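Local coordinates for xylose isomerase-like TIM barrel domain-containing protein (Thermus thermophilus, PDB 3AYV) that is of unknown function but folds as a TIM barrel that binds zinc ions, may cleave phosphodiester bonds, and has been implicated in protection against oxidative stress, at residues Ser97-Pro100 / His101-Pro105; Arg111-Pro114 / Leu115-Ala118; Ser170-Asp174 / Pro175-Leu179. All coordinates share one frame; numbering follows the deposited sequence.

Contact 1 of 3, residues Ser97-Pro100 / His101-Pro105; sequences SGIP and HGRTP
Ile99, Pro100 and Arg103 meet in the loop leading from the TIM-barrel strand 92-96, which ends in the zinc ligand His96, to helix 105-110. The loop leaves the strand through an ST turn: Ser97 OG accepts from Ile99 N at 3.2 Å, with an angle of 158° at the hydrogen, and also pairs with Glu140. Gly98 takes a phi of 92° inside this turn, where a side-chain carbon would collide with Ser97 O.

Across the bend, the aliphatic part of Arg103 does the touching. Its CG lies 3.7 Å from Ile99 CG1, and Ile99 CD1 comes within 3.9 Å of Arg103 CB. On the proline side, Pro100 CD is 4.1 Å from the same Arg103 CG. CG stands beside the arginine's own backbone N (chi1 -58°), and further turns at chi2 and chi3 fold the chain back, so that CD passes near Pro100 CB and CG. The guanidinium end has a long, weak ion pair with Glu107.

No direct hydrogen bond joins the two halves. Instead, a water 2.8 Å from Pro100 O, placed to donate to it though it has other acceptors in reach, accepts from Arg103 N at 2.9 Å. His101 turns from the bend to His139: His101 ND1 is hydrogen-bonded to His139 ND1, and the ring planes are nearly perpendicular.

The chemistry is therefore that of a solvent-facing turn, in which methylenes of Arg103 cover one isoleucine and one proline while a water lies between the backbone polar groups across the bend.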
ATOM      1  N   SER A  97      -1.540   5.020   7.774  1.00  9.95           N
ATOM      2  CA  SER A  97      -1.217   5.918   8.915  1.00 10.56           C
ATOM      3  C   SER A  97      -1.902   5.553  10.240  1.00 11.34           C
ATOM      4  O   SER A  97      -1.456   5.996  11.315  1.00 11.74           O
ATOM      5  CB  SER A  97      -1.521   7.384   8.565  1.00 10.22           C
ATOM      6  OG  SER A  97      -2.925   7.638   8.662  1.00  8.96           O
ATOM      7  N   GLY A  98      -2.989   4.795  10.167  1.00  9.76           N
ATOM      8  CA  GLY A  98      -3.736   4.455  11.376  1.00 10.18           C
ATOM      9  C   GLY A  98      -4.862   5.452  11.671  1.00 10.26           C
ATOM     10  O   GLY A  98      -5.667   5.235  12.590  1.00 10.24           O
ATOM     11  N   ILE A  99      -4.940   6.522  10.882  1.00  8.96           N
ATOM     12  CA  ILE A  99      -5.958   7.572  11.138  1.00  9.29           C
ATOM     13  C   ILE A  99      -7.386   6.968  11.003  1.00 10.29           C
ATOM     14  O   ILE A  99      -7.645   6.214  10.061  1.00 11.43           O
ATOM     15  CB  ILE A  99      -5.744   8.806  10.244  1.00  9.17           C
ATOM     16  CG1 ILE A  99      -6.549  10.004  10.800  1.00  8.44           C
ATOM     17  CG2 ILE A  99      -6.155   8.512   8.745  1.00  9.09           C
ATOM     18  CD1 ILE A  99      -6.425  11.308   9.950  1.00 11.15           C
ATOM     19  N   PRO A 100      -8.272   7.237  11.979  1.00 10.47           N
ATOM     20  CA  PRO A 100      -9.686   6.798  11.893  1.00 11.85           C
ATOM     21  C   PRO A 100     -10.374   7.512  10.754  1.00 11.49           C
ATOM     22  O   PRO A 100      -9.962   8.593  10.372  1.00 11.41           O
ATOM     23  CB  PRO A 100     -10.313   7.320  13.200  1.00 11.88           C
ATOM     24  CG  PRO A 100      -9.179   7.597  14.118  1.00 14.14           C
ATOM     25  CD  PRO A 100      -7.983   7.954  13.239  1.00 11.16           C
ATOM     26  N   HIS A 101     -11.449   6.934  10.236  1.00 11.31           N
ATOM     27  CA  HIS A 101     -12.215   7.626   9.240  1.00 11.52           C
ATOM     28  C   HIS A 101     -12.885   8.876   9.814  1.00 12.14           C
ATOM     29  O   HIS A 101     -13.302   8.872  10.968  1.00 12.06           O
ATOM     30  CB  HIS A 101     -13.334   6.718   8.722  1.00 11.04           C
ATOM     31  CG  HIS A 101     -14.171   7.412   7.727  1.00 10.42           C
ATOM     32  ND1 HIS A 101     -13.722   7.677   6.445  1.00 12.26           N
ATOM     33  CD2 HIS A 101     -15.373   8.020   7.843  1.00 11.87           C
ATOM     34  CE1 HIS A 101     -14.640   8.383   5.805  1.00 14.56           C
ATOM     35  NE2 HIS A 101     -15.650   8.601   6.632  1.00 13.13           N
ATOM     36  N   GLY A 102     -12.975   9.928   9.006  1.00 12.62           N
ATOM     37  CA  GLY A 102     -13.807  11.084   9.342  1.00 13.51           C
ATOM     38  C   GLY A 102     -13.180  12.135  10.245  1.00 14.37           C
ATOM     39  O   GLY A 102     -13.897  12.961  10.832  1.00 14.19           O
ATOM     40  N   ARG A 103     -11.845  12.147  10.353  1.00 12.55           N
ATOM     41  CA  ARG A 103     -11.190  13.237  11.068  1.00 12.91           C
ATOM     42  C   ARG A 103     -11.254  14.506  10.219  1.00 12.16           C
ATOM     43  O   ARG A 103     -11.258  14.428   8.975  1.00 13.24           O
ATOM     44  CB  ARG A 103      -9.718  12.905  11.384  1.00 11.93           C
ATOM     45  CG  ARG A 103      -9.506  11.628  12.206  1.00 15.24           C
ATOM     46  CD  ARG A 103     -10.519  11.479  13.363  1.00 23.72           C
ATOM     47  NE  ARG A 103     -10.047  12.104  14.580  1.00 29.33           N
ATOM     48  CZ  ARG A 103     -10.796  12.298  15.671  1.00 30.25           C
ATOM     49  NH1 ARG A 103     -12.090  11.946  15.708  1.00 29.73           N
ATOM     50  NH2 ARG A 103     -10.244  12.854  16.722  1.00 28.31           N
ATOM     51  N   THR A 104     -11.272  15.672  10.872  1.00 12.21           N
ATOM     52  CA  THR A 104     -11.201  16.944  10.167  1.00 12.12           C
ATOM     53  C   THR A 104      -9.778  17.170   9.659  1.00 12.50           C
ATOM     54  O   THR A 104      -8.856  16.496  10.111  1.00 11.84           O
ATOM     55  CB  THR A 104     -11.539  18.147  11.101  1.00 12.64           C
ATOM     56  OG1 THR A 104     -10.554  18.231  12.144  1.00 11.99           O
ATOM     57  CG2 THR A 104     -12.936  17.958  11.732  1.00 14.49           C
ATOM     58  N   PRO A 105      -9.601  18.091   8.702  1.00 13.35           N
ATOM     59  CA  PRO A 105      -8.228  18.449   8.303  1.00 13.36           C
ATOM     60  C   PRO A 105      -7.330  18.831   9.480  1.00 13.45           C
ATOM     61  O   PRO A 105      -6.142  18.477   9.477  1.00 12.50           O
ATOM     62  CB  PRO A 105      -8.454  19.641   7.358  1.00 14.36           C
ATOM     63  CG  PRO A 105      -9.763  19.243   6.639  1.00 13.55           C
ATOM     64  CD  PRO A 105     -10.601  18.728   7.812  1.00 13.47           C
TER
HETATM   65  O   HOH W   1      -9.798  10.827   8.752  1.00 11.31           O

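Contact 2 of 3, residues Arg111-Pro114 / Leu115-Ala118; sequences RALP and LAEA
Glu117 and Pro114 meet one turn apart on helix 112-118, both on its exposed side. Glu117 begins close to the backbone of the preceding turn: its CB lies 3.5 Å from Leu113 O, with Pro114 O almost as near. From there CG points anti to the backbone N (chi1 171°) and the chain stays extended through CD, carrying the carboxylate outward past the proline's carbonyl. At the tip, OE2 accepts a hydrogen bond of 2.9 Å from a water. That water also donates to Pro114 O at 2.7 Å, closing a bridge between side chain and backbone. OE2 and Pro114 O are both acceptors, so the water, with two protons to give, is what reconciles them.

Pro114 O is consequently gripped twice, because Ala118 N donates to it as well, at 2.9 Å. The same i to i+4 pattern runs through the segment: Leu115 N bonds Arg111 O, Ala116 N bonds Ala112 O, and Glu117 N bonds Leu113 O, all with angles at the hydrogen above 150°. Side chains add less: Leu113 CD1 rests 4.3 Å from Ala116 CB, a loose apolar touch, and Ala118 CB packs 3.4 Å from Pro114 O.

In the barrel this helix comes after strand 92-96 and the short helix 105-110, and before helix 120-129. Ala112, Leu113 and Ala116 lean on helix 147-153, whose His153 NE2 also hydrogen-bonds Ala116 O. Inward, Leu115 touches Ser97 in the loop after strand 92-96, while Arg111 makes a salt bridge with Asp62 and packs on that loop at Ile99 and Pro100.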
ATOM      1  N   ARG A 111      -1.981  15.023  13.864  1.00 12.32           N
ATOM      2  CA  ARG A 111      -1.390  13.707  14.020  1.00 11.92           C
ATOM      3  C   ARG A 111      -0.051  13.592  13.311  1.00 11.03           C
ATOM      4  O   ARG A 111       0.666  12.614  13.570  1.00 10.82           O
ATOM      5  CB  ARG A 111      -2.297  12.630  13.424  1.00 12.46           C
ATOM      6  CG  ARG A 111      -3.513  12.244  14.249  1.00 13.41           C
ATOM      7  CD  ARG A 111      -4.406  11.248  13.439  1.00 12.62           C
ATOM      8  NE  ARG A 111      -3.653  10.078  12.970  1.00 10.30           N
ATOM      9  CZ  ARG A 111      -3.658   8.897  13.586  1.00 11.22           C
ATOM     10  NH1 ARG A 111      -4.407   8.728  14.678  1.00 11.79           N
ATOM     11  NH2 ARG A 111      -2.932   7.867  13.115  1.00 10.60           N
ATOM     12  N   ALA A 112       0.273  14.519  12.401  1.00 10.47           N
ATOM     13  CA  ALA A 112       1.421  14.277  11.472  1.00 11.13           C
ATOM     14  C   ALA A 112       2.778  14.091  12.170  1.00 11.63           C
ATOM     15  O   ALA A 112       3.509  13.114  11.904  1.00 11.23           O
ATOM     16  CB  ALA A 112       1.516  15.379  10.423  1.00 10.01           C
ATOM     17  N   LEU A 113       3.165  15.040  13.014  1.00 11.37           N
ATOM     18  CA  LEU A 113       4.483  14.909  13.645  1.00 12.26           C
ATOM     19  C   LEU A 113       4.507  13.829  14.742  1.00 11.88           C
ATOM     20  O   LEU A 113       5.508  13.105  14.866  1.00 12.27           O
ATOM     21  CB  LEU A 113       5.043  16.267  14.129  1.00 12.04           C
ATOM     22  CG  LEU A 113       5.791  17.069  13.030  1.00 13.69           C
ATOM     23  CD1 LEU A 113       7.012  16.309  12.469  1.00 15.02           C
ATOM     24  CD2 LEU A 113       4.872  17.537  11.900  1.00 15.79           C
ATOM     25  N   PRO A 114       3.402  13.684  15.523  1.00 11.49           N
ATOM     26  CA  PRO A 114       3.382  12.555  16.445  1.00 10.43           C
ATOM     27  C   PRO A 114       3.515  11.214  15.714  1.00  9.72           C
ATOM     28  O   PRO A 114       4.186  10.296  16.218  1.00 10.54           O
ATOM     29  CB  PRO A 114       2.003  12.694  17.124  1.00 10.66           C
ATOM     30  CG  PRO A 114       1.855  14.194  17.230  1.00 11.17           C
ATOM     31  CD  PRO A 114       2.351  14.666  15.868  1.00 11.83           C
ATOM     32  N   LEU A 115       2.898  11.095  14.541  1.00  9.79           N
ATOM     33  CA  LEU A 115       3.089   9.880  13.722  1.00  9.63           C
ATOM     34  C   LEU A 115       4.559   9.716  13.249  1.00  9.75           C
ATOM     35  O   LEU A 115       5.135   8.629  13.376  1.00  9.36           O
ATOM     36  CB  LEU A 115       2.131   9.832  12.529  1.00  9.71           C
ATOM     37  CG  LEU A 115       2.288   8.568  11.646  1.00  9.50           C
ATOM     38  CD1 LEU A 115       1.842   7.340  12.466  1.00 10.64           C
ATOM     39  CD2 LEU A 115       1.443   8.726  10.391  1.00 12.09           C
ATOM     40  N   ALA A 116       5.177  10.795  12.782  1.00  9.58           N
ATOM     41  CA  ALA A 116       6.576  10.718  12.316  1.00 10.37           C
ATOM     42  C   ALA A 116       7.448  10.211  13.455  1.00 11.23           C
ATOM     43  O   ALA A 116       8.352   9.383  13.250  1.00 11.17           O
ATOM     44  CB  ALA A 116       7.064  12.100  11.852  1.00 10.53           C
ATOM     45  N   GLU A 117       7.184  10.721  14.659  1.00 11.49           N
ATOM     46  CA  GLU A 117       7.930  10.302  15.824  1.00 13.85           C
ATOM     47  C   GLU A 117       7.678   8.830  16.158  1.00 13.17           C
ATOM     48  O   GLU A 117       8.611   8.075  16.384  1.00 12.48           O
ATOM     49  CB  GLU A 117       7.599  11.211  17.019  1.00 15.28           C
ATOM     50  CG  GLU A 117       8.193  10.693  18.329  1.00 22.81           C
ATOM     51  CD  GLU A 117       7.810  11.562  19.508  1.00 31.40           C
ATOM     52  OE1 GLU A 117       8.662  12.362  19.960  1.00 34.22           O
ATOM     53  OE2 GLU A 117       6.642  11.446  19.956  1.00 36.23           O
ATOM     54  N   ALA A 118       6.412   8.422  16.164  1.00 12.16           N
ATOM     55  CA  ALA A 118       6.048   7.047  16.484  1.00 12.10           C
ATOM     56  C   ALA A 118       6.612   6.047  15.461  1.00 11.97           C
ATOM     57  O   ALA A 118       6.845   4.854  15.784  1.00 12.86           O
ATOM     58  CB  ALA A 118       4.509   6.916  16.593  1.00 11.37           C
TER
HETATM   59  O   HOH W   2       4.395  10.044  18.877  1.00 17.37           O

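Contact 3 of 3, residues Ser170-Asp174 / Pro175-Leu179; sequences SRTPD and PGPWL
Ser170 OG lies 3.5 Å from Trp178 CZ2, at the edge of the indole and near its plane. The same OG starts the loop after helix 163-169 with an ST turn, accepting from Thr172 N at 2.8 Å while also hydrogen-bonding Ala166 O. Two residues on, Thr172 offers its carbonyl to the ring: Trp178 NE1 donates to Thr172 O at 2.8 Å. The bond is nearly straight (169°), and the acceptor lies in the plane of the indole just as the donor lies in the plane of the carbonyl. Thr172 CG2 meets Pro177 CG at 3.7 Å, while OG1 turns to Pro141 O. Asp174 closes the series with its carbonyl, Asp174 O standing 3.3 Å from Trp178 CD1 and facing Pro177 CD as well.

The chain, coming from strand 158-162 and helix 163-169, then enters helix 176-179, with Leu179 N bonded to Pro175 O. Phe161 of that strand meets the indole with the two ring planes about 15° apart in tilt, and the Trp178 side chain is about 8 Å from that of the zinc ligand Asp162. A phenylalanine in place of Trp178 has no ring N-H and would probably leave Thr172 O without this donor. One N-H of the indole edge satisfies a loop carbonyl, while CZ2 and CD1 merely lie close to two further oxygens.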
ATOM      1  N   SER A 170     -11.671  10.467   1.447  1.00 14.55           N
ATOM      2  CA  SER A 170     -11.052  11.773   1.746  1.00 15.22           C
ATOM      3  C   SER A 170     -12.005  12.909   1.339  1.00 15.86           C
ATOM      4  O   SER A 170     -13.082  12.640   0.787  1.00 15.88           O
ATOM      5  CB  SER A 170      -9.695  11.915   1.018  1.00 14.38           C
ATOM      6  OG  SER A 170      -9.843  12.508  -0.277  1.00 14.90           O
ATOM      7  N   ARG A 171     -11.608  14.154   1.596  1.00 15.82           N
ATOM      8  CA  ARG A 171     -12.332  15.335   1.094  1.00 17.08           C
ATOM      9  C   ARG A 171     -11.637  15.934  -0.123  1.00 16.60           C
ATOM     10  O   ARG A 171     -11.951  17.058  -0.547  1.00 17.00           O
ATOM     11  CB  ARG A 171     -12.431  16.417   2.193  1.00 18.71           C
ATOM     12  CG  ARG A 171     -12.702  15.864   3.570  1.00 21.86           C
ATOM     13  CD  ARG A 171     -14.168  15.507   3.774  1.00 27.23           C
ATOM     14  NE  ARG A 171     -14.314  14.646   4.956  1.00 30.41           N
ATOM     15  CZ  ARG A 171     -15.317  13.797   5.164  1.00 31.73           C
ATOM     16  NH1 ARG A 171     -16.309  13.682   4.265  1.00 31.72           N
ATOM     17  NH2 ARG A 171     -15.314  13.042   6.258  1.00 29.06           N
ATOM     18  N   THR A 172     -10.699  15.181  -0.699  1.00 15.24           N
ATOM     19  CA  THR A 172      -9.911  15.627  -1.825  1.00 15.17           C
ATOM     20  C   THR A 172      -9.971  14.536  -2.923  1.00 15.58           C
ATOM     21  O   THR A 172      -9.026  13.775  -3.123  1.00 14.50           O
ATOM     22  CB  THR A 172      -8.452  15.937  -1.394  1.00 14.98           C
ATOM     23  OG1 THR A 172      -8.456  16.727  -0.192  1.00 14.72           O
ATOM     24  CG2 THR A 172      -7.692  16.703  -2.490  1.00 14.39           C
ATOM     25  N   PRO A 173     -11.107  14.459  -3.638  1.00 16.66           N
ATOM     26  CA  PRO A 173     -11.269  13.302  -4.519  1.00 16.85           C
ATOM     27  C   PRO A 173     -10.388  13.360  -5.753  1.00 17.15           C
ATOM     28  O   PRO A 173     -10.103  12.318  -6.339  1.00 17.12           O
ATOM     29  CB  PRO A 173     -12.760  13.354  -4.908  1.00 16.64           C
ATOM     30  CG  PRO A 173     -13.138  14.823  -4.753  1.00 17.51           C
ATOM     31  CD  PRO A 173     -12.373  15.214  -3.491  1.00 17.29           C
ATOM     32  N   ASP A 174      -9.976  14.557  -6.154  1.00 18.01           N
ATOM     33  CA  ASP A 174      -9.112  14.702  -7.326  1.00 19.74           C
ATOM     34  C   ASP A 174      -7.723  14.137  -7.027  1.00 18.98           C
ATOM     35  O   ASP A 174      -7.177  14.379  -5.947  1.00 19.33           O
ATOM     36  CB  ASP A 174      -8.978  16.169  -7.728  1.00 20.56           C
ATOM     37  CG  ASP A 174     -10.307  16.800  -8.163  1.00 25.99           C
ATOM     38  OD1 ASP A 174     -11.271  16.065  -8.477  1.00 31.26           O
ATOM     39  OD2 ASP A 174     -10.373  18.049  -8.204  1.00 32.95           O
ATOM     40  N   PRO A 175      -7.133  13.411  -7.994  1.00 19.13           N
ATOM     41  CA  PRO A 175      -5.828  12.797  -7.774  1.00 18.62           C
ATOM     42  C   PRO A 175      -4.689  13.810  -7.692  1.00 18.17           C
ATOM     43  O   PRO A 175      -3.686  13.524  -7.042  1.00 17.48           O
ATOM     44  CB  PRO A 175      -5.629  11.898  -9.003  1.00 19.27           C
ATOM     45  CG  PRO A 175      -6.936  11.818  -9.673  1.00 20.35           C
ATOM     46  CD  PRO A 175      -7.703  13.055  -9.307  1.00 19.37           C
ATOM     47  N   GLY A 176      -4.852  14.972  -8.330  1.00 18.13           N
ATOM     48  CA  GLY A 176      -3.794  16.018  -8.411  1.00 17.54           C
ATOM     49  C   GLY A 176      -3.014  16.317  -7.133  1.00 16.93           C
ATOM     50  O   GLY A 176      -1.792  16.159  -7.079  1.00 16.89           O
ATOM     51  N   PRO A 177      -3.714  16.767  -6.085  1.00 17.03           N
ATOM     52  CA  PRO A 177      -3.049  17.114  -4.821  1.00 16.66           C
ATOM     53  C   PRO A 177      -2.250  15.941  -4.228  1.00 16.11           C
ATOM     54  O   PRO A 177      -1.199  16.159  -3.590  1.00 15.82           O
ATOM     55  CB  PRO A 177      -4.230  17.509  -3.922  1.00 16.98           C
ATOM     56  CG  PRO A 177      -5.230  18.088  -4.892  1.00 18.26           C
ATOM     57  CD  PRO A 177      -5.122  17.204  -6.111  1.00 16.99           C
ATOM     58  N   TRP A 178      -2.743  14.712  -4.428  1.00 15.56           N
ATOM     59  CA  TRP A 178      -2.067  13.522  -3.920  1.00 14.75           C
ATOM     60  C   TRP A 178      -0.848  13.173  -4.749  1.00 15.00           C
ATOM     61  O   TRP A 178       0.206  12.808  -4.213  1.00 15.57           O
ATOM     62  CB  TRP A 178      -3.011  12.316  -3.852  1.00 13.60           C
ATOM     63  CG  TRP A 178      -4.255  12.567  -3.050  1.00 12.82           C
ATOM     64  CD1 TRP A 178      -5.466  12.986  -3.548  1.00 13.09           C
ATOM     65  CD2 TRP A 178      -4.440  12.392  -1.638  1.00 14.17           C
ATOM     66  NE1 TRP A 178      -6.387  13.110  -2.529  1.00 11.89           N
ATOM     67  CE2 TRP A 178      -5.789  12.753  -1.346  1.00 13.52           C
ATOM     68  CE3 TRP A 178      -3.606  11.964  -0.581  1.00 13.47           C
ATOM     69  CZ2 TRP A 178      -6.325  12.711  -0.047  1.00 12.69           C
ATOM     70  CZ3 TRP A 178      -4.136  11.942   0.730  1.00 12.41           C
ATOM     71  CH2 TRP A 178      -5.497  12.302   0.973  1.00 11.38           C
ATOM     72  N   LEU A 179      -0.995  13.263  -6.062  1.00 15.16           N
ATOM     73  CA  LEU A 179       0.142  13.080  -6.971  1.00 15.44           C
ATOM     74  C   LEU A 179       1.302  14.046  -6.682  1.00 16.33           C
ATOM     75  O   LEU A 179       2.460  13.716  -6.933  1.00 15.19           O
ATOM     76  CB  LEU A 179      -0.341  13.256  -8.407  1.00 15.73           C
ATOM     77  CG  LEU A 179      -1.260  12.102  -8.843  1.00 15.44           C
ATOM     78  CD1 LEU A 179      -1.916  12.373 -10.217  1.00 15.54           C
ATOM     79  CD2 LEU A 179      -0.507  10.795  -8.843  1.00 17.37           C
TER

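Contact 1 is a surface contact, whereas contacts 2 and 3 are partly buried, and each is local, between residues a few positions apart. Contacts 1 and 2 touch: Arg111 NH2 lies 3.0 Å from Ser97 O, and Leu115 CD2 packs on Ser97 CB, so helix 112-118 backs the loop after strand 92-96. Contact 3 joins the loop after helix 163-169 to helix 176-179 and meets contact 1 lightly, where Gly102 CA is 4.0 Å from Arg171 NH2; it stays about 12 Å from contact 2 at the nearest atoms. Their cohesion differs: aliphatic packing and a bridging water in the loop, repeating backbone bonds in the helix, and a side-chain N-H to a carbonyl in the third.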